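Local coordinates for suppressor protein MPT5 (Saccharomyces cerevisiae, PDB 5BZ1) that binds the 3'-UTRs of target mRNAs through its Pumilio (PUF) RNA-binding domain and so regulates their expression post-transcriptionally, at residues E125-S128 / I129-V133; D116-I119 / K120-Q124; A7-L10 / R11-D14. All blocks are in the same frame, centred on the assembly; numbering follows the deposited sequence.

Contact 1: E125-S128 / I129-V133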
loop_
_atom_site.group_PDB
_atom_site.type_symbol
_atom_site.label_atom_id
_atom_site.label_comp_id
_atom_site.label_asym_id
_atom_site.label_seq_id
_atom_site.Cartn_x
_atom_site.Cartn_y
_atom_site.Cartn_z
ATOM N N GLU A 125 19.917 1.701 15.670
ATOM C CA GLU A 125 20.892 1.175 16.616
ATOM C C GLU A 125 21.249 -0.277 16.270
ATOM O O GLU A 125 22.370 -0.724 16.517
ATOM C CB GLU A 125 20.350 1.267 18.046
ATOM C CG GLU A 125 21.339 0.847 19.125
ATOM C CD GLU A 125 20.752 0.926 20.523
ATOM O OE1 GLU A 125 19.595 1.376 20.662
ATOM O OE2 GLU A 125 21.449 0.535 21.484
ATOM N N PHE A 126 20.298 -0.997 15.677
ATOM C CA PHE A 126 20.486 -2.413 15.362
ATOM C C PHE A 126 20.196 -2.765 13.900
ATOM O O PHE A 126 20.681 -3.778 13.394
ATOM C CB PHE A 126 19.612 -3.278 16.276
ATOM C CG PHE A 126 19.936 -3.141 17.737
ATOM C CD1 PHE A 126 21.021 -3.811 18.285
ATOM C CD2 PHE A 126 19.151 -2.349 18.567
ATOM C CE1 PHE A 126 21.324 -3.692 19.636
ATOM C CE2 PHE A 126 19.447 -2.223 19.916
ATOM C CZ PHE A 126 20.534 -2.898 20.452
ATOM N N THR A 127 19.403 -1.933 13.231
ATOM C CA THR A 127 18.993 -2.197 11.855
ATOM C C THR A 127 19.116 -0.935 11.000
ATOM O O THR A 127 18.480 0.080 11.289
ATOM C CB THR A 127 17.541 -2.716 11.811
ATOM O OG1 THR A 127 17.432 -3.898 12.613
ATOM C CG2 THR A 127 17.112 -3.033 10.385
ATOM N N SER A 128 19.932 -0.999 9.949
ATOM C CA SER A 128 20.173 0.168 9.100
ATOM C C SER A 128 18.952 0.511 8.248
ATOM O O SER A 128 18.083 -0.333 8.020
ATOM C CB SER A 128 21.384 -0.062 8.194
ATOM O OG SER A 128 21.061 -0.931 7.123
ATOM N N ILE A 129 18.886 1.760 7.790
ATOM C CA ILE A 129 17.833 2.196 6.876
ATOM C C ILE A 129 17.818 1.315 5.629
ATOM O O ILE A 129 16.760 0.883 5.171
ATOM C CB ILE A 129 18.020 3.671 6.465
ATOM C CG1 ILE A 129 17.586 4.600 7.598
ATOM C CG2 ILE A 129 17.224 3.995 5.210
ATOM C CD1 ILE A 129 17.804 6.074 7.306
ATOM N N GLU A 130 19.007 1.058 5.091
ATOM C CA GLU A 130 19.175 0.192 3.932
ATOM C C GLU A 130 18.585 -1.193 4.207
ATOM O O GLU A 130 17.934 -1.787 3.343
ATOM C CB GLU A 130 20.664 0.075 3.596
ATOM C CG GLU A 130 20.977 -0.667 2.308
ATOM C CD GLU A 130 22.472 -0.781 2.048
ATOM O OE1 GLU A 130 23.252 -0.052 2.698
ATOM O OE2 GLU A 130 22.865 -1.605 1.196
ATOM N N GLN A 131 18.802 -1.697 5.417
ATOM C CA GLN A 131 18.258 -2.991 5.810
ATOM C C GLN A 131 16.732 -2.963 5.927
ATOM O O GLN A 131 16.065 -3.941 5.585
ATOM C CB GLN A 131 18.913 -3.481 7.104
ATOM C CG GLN A 131 20.296 -4.105 6.891
ATOM C CD GLN A 131 21.003 -4.424 8.196
ATOM O OE1 GLN A 131 20.774 -3.765 9.212
ATOM N NE2 GLN A 131 21.859 -5.442 8.178
ATOM N N VAL A 132 16.181 -1.841 6.390
ATOM C CA VAL A 132 14.723 -1.691 6.477
ATOM C C VAL A 132 14.077 -1.708 5.088
ATOM O O VAL A 132 13.041 -2.348 4.882
ATOM C CB VAL A 132 14.307 -0.407 7.229
ATOM C CG1 VAL A 132 12.795 -0.248 7.211
ATOM C CG2 VAL A 132 14.804 -0.442 8.670
ATOM N N VAL A 133 14.688 -1.001 4.141
ATOM C CA VAL A 133 14.218 -1.018 2.756
ATOM C C VAL A 133 14.222 -2.456 2.234
ATOM O O VAL A 133 13.253 -2.913 1.625
ATOM C CB VAL A 133 15.083 -0.122 1.848
ATOM C CG1 VAL A 133 14.742 -0.350 0.387
ATOM C CG2 VAL A 133 14.894 1.345 2.210
#
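Ser128 and Gln131 form a capping box, the reciprocal pair of bonds that opens helix 129-137 in the fourth Pumilio repeat. The pair illustrates how a helix start is supplied with partners that its first turn cannot provide. Ser128 sits at the N-cap, and its side chain accepts the backbone N-H of Gln131, with OG 2.9 Å from N. Its chi1 of 76° sets the hydroxyl between the serine's own backbone N and carbonyl carbon, from where it meets the N-H of Gln131. In return, the backbone N of Ser128 donates to OE1 of Gln131 at 3.0 Å, nearly straight at the hydrogen (164°) and tilted 19° from the plane of the amide carbonyl. The glutamine reaches back because CG lies beside its backbone N and the chain is extended beyond it; on the way CG passes 3.3 Å from OG of Ser128. With an alanine in place of Gln131, the backbone N-H of Ser128 would probably lose its acceptor, leaving the cap held from one side.

Thr127 adds an apolar contact beside this polar pair. Its methyl CG2 rests 3.8 Å from CB of Gln131 and also meets Val132, whose side chain crosses it at about a right angle. The threonine hydroxyl is turned to another task, bonding to Gly121 O near the C-terminal end of helix 112-121. Further along the turn, Ile129 and Val132 pack on Ala163, joining the cap to helix 158-165. The first full helical bond runs from Val132 N to Ser128 O at 2.9 Å, and CG2 of Val132 lies 3.3 Å from that same carbonyl oxygen.

Contact 2: D116-I119 / K120-Q124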
loop_
_atom_site.group_PDB
_atom_site.type_symbol
_atom_site.label_atom_id
_atom_site.label_comp_id
_atom_site.label_asym_id
_atom_site.label_seq_id
_atom_site.Cartn_x
_atom_site.Cartn_y
_atom_site.Cartn_z
ATOM N N ASP A 116 7.893 -1.846 22.414
ATOM C CA ASP A 116 9.024 -0.925 22.331
ATOM C C ASP A 116 10.373 -1.635 22.149
ATOM O O ASP A 116 11.260 -1.118 21.474
ATOM C CB ASP A 116 9.049 0.006 23.545
ATOM C CG ASP A 116 7.953 1.054 23.495
ATOM O OD1 ASP A 116 7.383 1.265 22.404
ATOM O OD2 ASP A 116 7.668 1.670 24.542
ATOM N N LEU A 117 10.524 -2.815 22.749
ATOM C CA LEU A 117 11.725 -3.624 22.540
ATOM C C LEU A 117 11.861 -4.036 21.074
ATOM O O LEU A 117 12.929 -3.904 20.477
ATOM C CB LEU A 117 11.710 -4.865 23.434
ATOM C CG LEU A 117 12.084 -4.638 24.897
ATOM C CD1 LEU A 117 11.855 -5.903 25.709
ATOM C CD2 LEU A 117 13.532 -4.188 25.015
ATOM N N ILE A 118 10.768 -4.531 20.501
ATOM C CA ILE A 118 10.725 -4.897 19.088
ATOM C C ILE A 118 11.056 -3.692 18.200
ATOM O O ILE A 118 11.881 -3.786 17.289
ATOM C CB ILE A 118 9.340 -5.460 18.708
ATOM C CG1 ILE A 118 9.139 -6.847 19.327
ATOM C CG2 ILE A 118 9.173 -5.534 17.200
ATOM C CD1 ILE A 118 7.704 -7.348 19.264
ATOM N N ILE A 119 10.406 -2.565 18.476
ATOM C CA ILE A 119 10.644 -1.325 17.738
ATOM C C ILE A 119 12.101 -0.862 17.878
ATOM O O ILE A 119 12.691 -0.328 16.935
ATOM C CB ILE A 119 9.663 -0.221 18.197
ATOM C CG1 ILE A 119 8.239 -0.583 17.781
ATOM C CG2 ILE A 119 10.041 1.137 17.621
ATOM C CD1 ILE A 119 8.105 -0.874 16.287
ATOM N N LYS A 120 12.685 -1.086 19.051
ATOM C CA LYS A 120 14.086 -0.746 19.277
ATOM C C LYS A 120 15.000 -1.578 18.372
ATOM O O LYS A 120 16.010 -1.083 17.863
ATOM C CB LYS A 120 14.460 -0.954 20.745
ATOM C CG LYS A 120 15.899 -0.582 21.086
ATOM C CD LYS A 120 16.183 -0.830 22.561
ATOM C CE LYS A 120 17.647 -0.609 22.892
ATOM N NZ LYS A 120 17.923 -0.855 24.332
ATOM N N GLY A 121 14.631 -2.837 18.156
ATOM C CA GLY A 121 15.415 -3.716 17.307
ATOM C C GLY A 121 15.411 -3.273 15.857
ATOM O O GLY A 121 16.385 -3.486 15.128
ATOM N N PHE A 122 14.311 -2.654 15.437
ATOM C CA PHE A 122 14.178 -2.166 14.070
ATOM C C PHE A 122 14.756 -0.759 13.902
ATOM O O PHE A 122 14.791 -0.223 12.790
ATOM C CB PHE A 122 12.709 -2.172 13.635
ATOM C CG PHE A 122 12.184 -3.533 13.263
ATOM C CD1 PHE A 122 12.630 -4.174 12.112
ATOM C CD2 PHE A 122 11.230 -4.167 14.050
ATOM C CE1 PHE A 122 12.145 -5.429 11.760
ATOM C CE2 PHE A 122 10.743 -5.423 13.708
ATOM C CZ PHE A 122 11.200 -6.052 12.561
ATOM N N SER A 123 15.195 -0.156 15.006
ATOM C CA SER A 123 15.791 1.178 14.952
ATOM C C SER A 123 17.213 1.100 14.406
ATOM O O SER A 123 17.798 0.015 14.319
ATOM C CB SER A 123 15.806 1.834 16.332
ATOM O OG SER A 123 16.792 1.246 17.166
ATOM N N GLN A 124 17.771 2.255 14.056
ATOM C CA GLN A 124 19.102 2.316 13.460
ATOM C C GLN A 124 20.217 1.839 14.385
ATOM O O GLN A 124 21.335 1.596 13.936
ATOM C CB GLN A 124 19.397 3.724 12.940
ATOM C CG GLN A 124 18.622 4.081 11.681
ATOM C CD GLN A 124 19.020 5.429 11.115
ATOM O OE1 GLN A 124 20.183 5.660 10.791
ATOM N NE2 GLN A 124 18.051 6.328 11.000
#
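The backbone carbonyls of residues 116 to 118 accept in turn from the N-H groups four residues on, three helical bonds along the last part of helix 112-121, at the close of the third Pumilio repeat. They lengthen from 2.8 Å between Lys120 N and Asp116 O, through Gly121 N to Leu117 O. The last, from Phe122 N to Ile118 O, measures 3.3 Å. Weak bonds three residues back accompany them, from Gly121 N to Ile118 O and from Phe122 N to Ile119 O.

One apolar pair follows this spacing. Ile118 and Phe122 lie side by side and point the same way, with the branch methyl CG2 of Ile118 3.8 Å from CE2 of the ring. Phe122 has CG anti to its carbonyl carbon (chi1 -78°), which turns the ring back along the helix, and CD2 comes within 3.3 Å of the carbonyl oxygen of Ile118. The ring also stacks with Phe159 and touches Leu135 of helix 129-137, while Ile118 packs on Ile82 of helix 75-85, so the pair joins helices that precede and follow its own.

Lys120 leaves by another route. Its CB lies 3.3 Å from Asp116 O, and the fully extended chain carries NZ to a hydrogen bond with Tyr86 OH. Asp116 in turn forms a salt bridge with Lys156.

As the chain leaves the helix, Ser123 takes up Lys120 O twice: its OG donates at 2.6 Å and its backbone N at 3.1 Å. A chi1 of 74° sets OG between the serine's own backbone N and carbonyl carbon, from where it reaches Lys120 O. With two donors gripping this oxygen, a carbonyl near the C-terminal end of the helix is satisfied by the chain's own turn, beside the apolar contact of Ile118 with Phe122.

Contact 3: A7-L10 / R11-D14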
loop_
_atom_site.group_PDB
_atom_site.type_symbol
_atom_site.label_atom_id
_atom_site.label_comp_id
_atom_site.label_asym_id
_atom_site.label_seq_id
_atom_site.Cartn_x
_atom_site.Cartn_y
_atom_site.Cartn_z
ATOM N N ALA A 7 6.724 -41.847 28.230
ATOM C CA ALA A 7 6.746 -42.560 29.503
ATOM C C ALA A 7 7.638 -41.864 30.533
ATOM O O ALA A 7 7.533 -42.123 31.733
ATOM C CB ALA A 7 7.199 -43.999 29.299
ATOM N N LEU A 8 8.521 -40.990 30.055
ATOM C CA LEU A 8 9.441 -40.263 30.927
ATOM C C LEU A 8 8.742 -39.107 31.640
ATOM O O LEU A 8 7.816 -38.506 31.095
ATOM C CB LEU A 8 10.627 -39.724 30.119
ATOM C CG LEU A 8 11.493 -40.739 29.372
ATOM C CD1 LEU A 8 12.555 -40.048 28.527
ATOM C CD2 LEU A 8 12.137 -41.699 30.350
ATOM N N PRO A 9 9.178 -38.798 32.874
ATOM C CA PRO A 9 8.694 -37.579 33.533
ATOM C C PRO A 9 9.186 -36.344 32.788
ATOM O O PRO A 9 10.296 -36.367 32.254
ATOM C CB PRO A 9 9.329 -37.651 34.928
ATOM C CG PRO A 9 10.462 -38.620 34.802
ATOM C CD PRO A 9 10.042 -39.605 33.752
ATOM N N LEU A 10 8.375 -35.291 32.752
ATOM C CA LEU A 10 8.704 -34.077 32.009
ATOM C C LEU A 10 9.991 -33.436 32.528
ATOM O O LEU A 10 10.700 -32.747 31.792
ATOM C CB LEU A 10 7.546 -33.081 32.093
ATOM C CG LEU A 10 6.212 -33.580 31.541
ATOM C CD1 LEU A 10 5.115 -32.548 31.704
ATOM C CD2 LEU A 10 6.356 -33.952 30.078
ATOM N N ARG A 11 10.271 -33.684 33.801
ATOM C CA ARG A 11 11.438 -33.165 34.500
ATOM C C ARG A 11 12.750 -33.638 33.868
ATOM O O ARG A 11 13.789 -32.992 34.016
ATOM C CB ARG A 11 11.380 -33.644 35.953
ATOM C CG ARG A 11 11.786 -32.625 37.002
ATOM C CD ARG A 11 11.808 -33.279 38.376
ATOM N NE ARG A 11 12.526 -34.550 38.338
ATOM C CZ ARG A 11 13.825 -34.686 38.587
ATOM N NH1 ARG A 11 14.559 -33.627 38.902
ATOM N NH2 ARG A 11 14.393 -35.885 38.525
ATOM N N ASP A 12 12.697 -34.767 33.165
ATOM C CA ASP A 12 13.903 -35.419 32.657
ATOM C C ASP A 12 14.026 -35.406 31.133
ATOM O O ASP A 12 14.921 -36.040 30.575
ATOM C CB ASP A 12 13.974 -36.861 33.160
ATOM C CG ASP A 12 14.125 -36.946 34.665
ATOM O OD1 ASP A 12 14.980 -36.228 35.223
ATOM O OD2 ASP A 12 13.385 -37.732 35.290
ATOM N N LEU A 13 13.133 -34.687 30.461
ATOM C CA LEU A 13 13.181 -34.586 29.003
ATOM C C LEU A 13 14.325 -33.682 28.544
ATOM O O LEU A 13 14.639 -32.689 29.202
ATOM C CB LEU A 13 11.854 -34.056 28.456
ATOM C CG LEU A 13 10.651 -34.987 28.578
ATOM C CD1 LEU A 13 9.416 -34.358 27.951
ATOM C CD2 LEU A 13 10.953 -36.325 27.929
ATOM N N ASP A 14 14.948 -34.032 27.419
ATOM C CA ASP A 14 15.963 -33.177 26.815
ATOM C C ASP A 14 15.281 -32.232 25.830
ATOM O O ASP A 14 15.165 -32.530 24.641
ATOM C CB ASP A 14 17.028 -34.011 26.106
ATOM C CG ASP A 14 18.309 -33.232 25.857
ATOM O OD1 ASP A 14 18.281 -31.984 25.940
ATOM O OD2 ASP A 14 19.343 -33.868 25.572
#
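Leu10 and Leu13 both hold CG anti to their own carbonyl carbons (chi1 -59° and -69°), and the two side chains lie alongside each other, pointing the same way. Their branches touch where CD2 of Leu10 comes 3.7 Å from CD1 of Leu13. The second branch of Leu13, CD2, turns to Leu8 and meets its CB at 4.1 Å, the two side chains crossing at a slant.

The backbone beneath them winds as a short 3-10 turn ahead of helix 15-19, in the first Pumilio repeat. Its defining bond runs from Asp12 N to Pro9 O at 3.0 Å. The bond is nearly straight at the hydrogen, but the donor stands 50° out of the carbonyl plane rather than on a lone pair. A weak bond from Leu13 N to Leu10 O follows at 3.4 Å, and the same oxygen also accepts from Tyr15 OH.

Asp12 and Arg11 lie on the exposed side of the turn. OD2 of Asp12 leans against the proline ring, 3.1 Å from CG of Pro9, while OD1 faces NH2 of Arg11 in a salt bridge of charges alone. Inward, Leu10 packs on Met40, Val41 and Leu44 of helix 38-49, and Leu13 reaches Phe27 of helix 22-32.

How the contacts relate
Contact 3 comes first along the chain, then contact 2, then contact 1, all within the Pumilio homology domain. Contact 3 lies near the N-terminal end of the array of repeats, its centre about 43 Å from that of contact 1 and about 37 Å from that of contact 2. Contacts 1 and 2 are neighbours, with centres about 10 Å apart: helix 112-121 ends in contact 2 and helix 129-137 begins in contact 1. They also touch, for Phe126 and Glu125 pack on Lys120. Together they build the passage between the third and fourth repeats, whereas contact 3 lies at the start of the first. The nearest atoms of all three stand about 12 to 14 Å from the bound RNA, so they belong to the scaffold.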